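Local atomic coordinates of BH0236 protein (PDB entry 5T7A), a protein that probably binds beta-1,3-glucan as a family 56 carbohydrate-binding module, thereby aiding recognition and hydrolysis of that polysaccharide. Residues A57-H63 and E97-E103. Residues are numbered along the deposited sequence; the frame is centred on the assembly and turned at random. Where two conformers were deposited one is given.
Sequences ARYVDVH and EYSFTYE. With EDO (1,2-ethanediol), chain D; EDO (1,2-ethanediol), chain E.
With CG of Glu103 anti to the backbone N (chi1 -173°) and the chain then bent at chi2 (-91°), the carboxylate folds back onto Arg58, whose own bend at chi3 carries its guanidinium round to the acid. The two residues close one end of an antiparallel strand pair, 60-63 against 97-103, in the all-beta fold of this carbohydrate-binding module. Glutamate suits this place because its two oxygens divide the work: Arg58 N donates to OE1 at 2.8 Å, nearly straight, while Arg58 NE forms a salt bridge with OE2 at 2.8 Å from above the carboxylate plane. The aliphatic part of the same side chain serves Tyr59, over whose ring face Glu103 CB sits in a CH-pi contact 3.7 Å from the centroid; the tyrosine hydroxyl bonds to Gln108.

Further along, Asp61-Thr101 and His63-Ser99 are hydrogen-bonded pairs, each joined by two backbone bonds. Between and beside them, the non-hydrogen-bonded pairs Val60-Tyr102 and Val62-Phe100 turn valine and aromatic side chains to the buried side, facing strand 46-53. Beta-branched valines suit an extended strand: Val62 lies alongside Phe100, its CG2 3.9 Å from CE1 of that ring, and Val60 CG2 meets Tyr102 CB at 4.0 Å.

Polar side chains occupy the other face, where Asp61 pairs with Arg75 and Thr101 OG1 is also bonded to Thr110 OG1. His63 reaches diagonally past Ser99 to Thr101, and the imidazole suits this span because it carries a polar nitrogen at its far edge. Thr101 OG1 lies in the imidazole plane at that edge, in a nearly straight hydrogen bond of 2.7 Å with His63 NE2.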
# COMPACT_ATOMS: atom_id res chain seq x y z
N ALA A 57 -5.63 -12.06 5.93
CA ALA A 57 -6.74 -11.34 5.27
C ALA A 57 -7.23 -12.16 4.04
O ALA A 57 -6.45 -12.71 3.31
CB ALA A 57 -6.22 -9.99 4.81
N ARG A 58 -8.55 -12.17 3.82
CA ARG A 58 -9.08 -12.81 2.63
C ARG A 58 -8.73 -11.96 1.39
O ARG A 58 -8.52 -12.50 0.27
CB ARG A 58 -10.56 -12.99 2.73
CG ARG A 58 -10.99 -14.06 3.73
CD ARG A 58 -12.51 -14.29 3.63
NE ARG A 58 -13.29 -13.23 4.25
CZ ARG A 58 -14.30 -12.60 3.66
NH1 ARG A 58 -14.63 -12.88 2.38
NH2 ARG A 58 -14.94 -11.70 4.31
N TYR A 59 -8.60 -10.66 1.58
CA TYR A 59 -8.28 -9.73 0.50
C TYR A 59 -7.81 -8.42 1.10
O TYR A 59 -8.16 -8.08 2.24
CB TYR A 59 -9.49 -9.44 -0.38
CG TYR A 59 -10.70 -8.87 0.30
CD1 TYR A 59 -10.87 -7.52 0.48
CD2 TYR A 59 -11.69 -9.70 0.81
CE1 TYR A 59 -11.98 -7.01 1.14
CE2 TYR A 59 -12.84 -9.18 1.45
CZ TYR A 59 -12.98 -7.86 1.61
OH TYR A 59 -14.08 -7.34 2.28
N VAL A 60 -7.01 -7.71 0.31
CA VAL A 60 -6.65 -6.29 0.66
C VAL A 60 -6.66 -5.51 -0.65
O VAL A 60 -6.08 -5.94 -1.63
CB VAL A 60 -5.23 -6.23 1.26
CG1 VAL A 60 -4.93 -4.82 1.62
CG2 VAL A 60 -5.15 -7.11 2.49
N ASP A 61 -7.38 -4.38 -0.64
CA ASP A 61 -7.35 -3.39 -1.71
C ASP A 61 -6.48 -2.19 -1.31
O ASP A 61 -6.42 -1.83 -0.13
CB ASP A 61 -8.71 -2.86 -2.01
CG ASP A 61 -9.67 -3.93 -2.54
OD1 ASP A 61 -9.20 -4.92 -3.10
OD2 ASP A 61 -10.90 -3.77 -2.35
N VAL A 62 -5.80 -1.62 -2.31
CA VAL A 62 -5.11 -0.37 -2.13
C VAL A 62 -5.75 0.72 -2.94
O VAL A 62 -6.23 0.46 -4.07
CB VAL A 62 -3.60 -0.52 -2.43
CG1 VAL A 62 -3.32 -0.89 -3.89
CG2 VAL A 62 -2.85 0.72 -2.03
N HIS A 63 -5.81 1.90 -2.36
CA HIS A 63 -6.38 3.14 -2.98
C HIS A 63 -5.19 4.08 -3.11
O HIS A 63 -4.44 4.25 -2.14
CB HIS A 63 -7.42 3.75 -2.06
CG HIS A 63 -8.37 2.75 -1.49
ND1 HIS A 63 -9.25 2.03 -2.29
CD2 HIS A 63 -8.50 2.25 -0.26
CE1 HIS A 63 -9.90 1.16 -1.54
NE2 HIS A 63 -9.48 1.28 -0.30
N GLU A 97 0.17 8.97 -2.50
CA GLU A 97 -0.69 8.84 -1.33
C GLU A 97 -1.43 7.52 -1.47
O GLU A 97 -1.87 7.17 -2.56
CB GLU A 97 -1.63 10.03 -1.16
CG GLU A 97 -0.87 11.26 -0.58
CD GLU A 97 -1.78 12.44 -0.51
OE1 GLU A 97 -2.05 12.99 -1.61
OE2 GLU A 97 -2.20 12.79 0.62
N TYR A 98 -1.62 6.80 -0.36
CA TYR A 98 -2.13 5.45 -0.44
C TYR A 98 -2.83 5.09 0.85
O TYR A 98 -2.47 5.55 1.93
CB TYR A 98 -1.03 4.43 -0.74
CG TYR A 98 0.10 4.40 0.25
CD1 TYR A 98 1.14 5.34 0.19
CD2 TYR A 98 0.20 3.41 1.22
CE1 TYR A 98 2.18 5.32 1.07
CE2 TYR A 98 1.22 3.38 2.10
CZ TYR A 98 2.21 4.30 2.06
OH TYR A 98 3.24 4.24 2.97
N SER A 99 -3.93 4.35 0.68
CA SER A 99 -4.70 3.84 1.83
C SER A 99 -5.13 2.44 1.51
O SER A 99 -4.97 1.99 0.35
CB SER A 99 -5.90 4.69 2.10
OG SER A 99 -6.71 4.79 0.92
N PHE A 100 -5.61 1.71 2.52
CA PHE A 100 -5.99 0.33 2.33
C PHE A 100 -7.38 0.03 2.81
O PHE A 100 -7.84 0.61 3.80
CB PHE A 100 -5.02 -0.60 3.09
CG PHE A 100 -3.56 -0.36 2.73
CD1 PHE A 100 -2.97 -1.00 1.68
CD2 PHE A 100 -2.80 0.54 3.49
CE1 PHE A 100 -1.62 -0.77 1.37
CE2 PHE A 100 -1.51 0.76 3.18
CZ PHE A 100 -0.89 0.13 2.12
N THR A 101 -7.97 -0.98 2.17
CA THR A 101 -9.17 -1.60 2.72
C THR A 101 -8.78 -3.08 2.87
O THR A 101 -8.48 -3.72 1.87
CB THR A 101 -10.40 -1.38 1.82
OG1 THR A 101 -10.73 0.02 1.76
CG2 THR A 101 -11.60 -2.15 2.36
N TYR A 102 -8.84 -3.58 4.11
CA TYR A 102 -8.42 -4.92 4.40
C TYR A 102 -9.48 -5.70 5.13
O TYR A 102 -10.19 -5.20 5.96
CB TYR A 102 -7.15 -4.94 5.25
CG TYR A 102 -7.21 -4.27 6.55
CD1 TYR A 102 -7.04 -2.91 6.69
CD2 TYR A 102 -7.36 -5.05 7.73
CE1 TYR A 102 -7.08 -2.33 7.96
CE2 TYR A 102 -7.38 -4.47 8.97
CZ TYR A 102 -7.22 -3.11 9.11
OH TYR A 102 -7.25 -2.51 10.34
N GLU A 103 -9.56 -6.96 4.79
CA GLU A 103 -10.51 -7.85 5.46
C GLU A 103 -9.81 -8.40 6.73
O GLU A 103 -8.58 -8.66 6.76
CB GLU A 103 -10.85 -8.96 4.52
CG GLU A 103 -11.96 -9.89 4.99
CD GLU A 103 -11.48 -11.07 5.78
OE1 GLU A 103 -10.26 -11.37 5.86
OE2 GLU A 103 -12.38 -11.74 6.38
C1 EDO D . -16.58 -9.21 2.72
O1 EDO D . -17.33 -10.22 3.48
C2 EDO D . -15.56 -8.70 3.66
O2 EDO D . -16.08 -7.75 4.41
C1 EDO E . -5.63 11.83 -0.70
O1 EDO E . -6.43 12.60 -1.58
C2 EDO E . -5.97 12.29 0.68
O2 EDO E . -4.90 13.05 1.24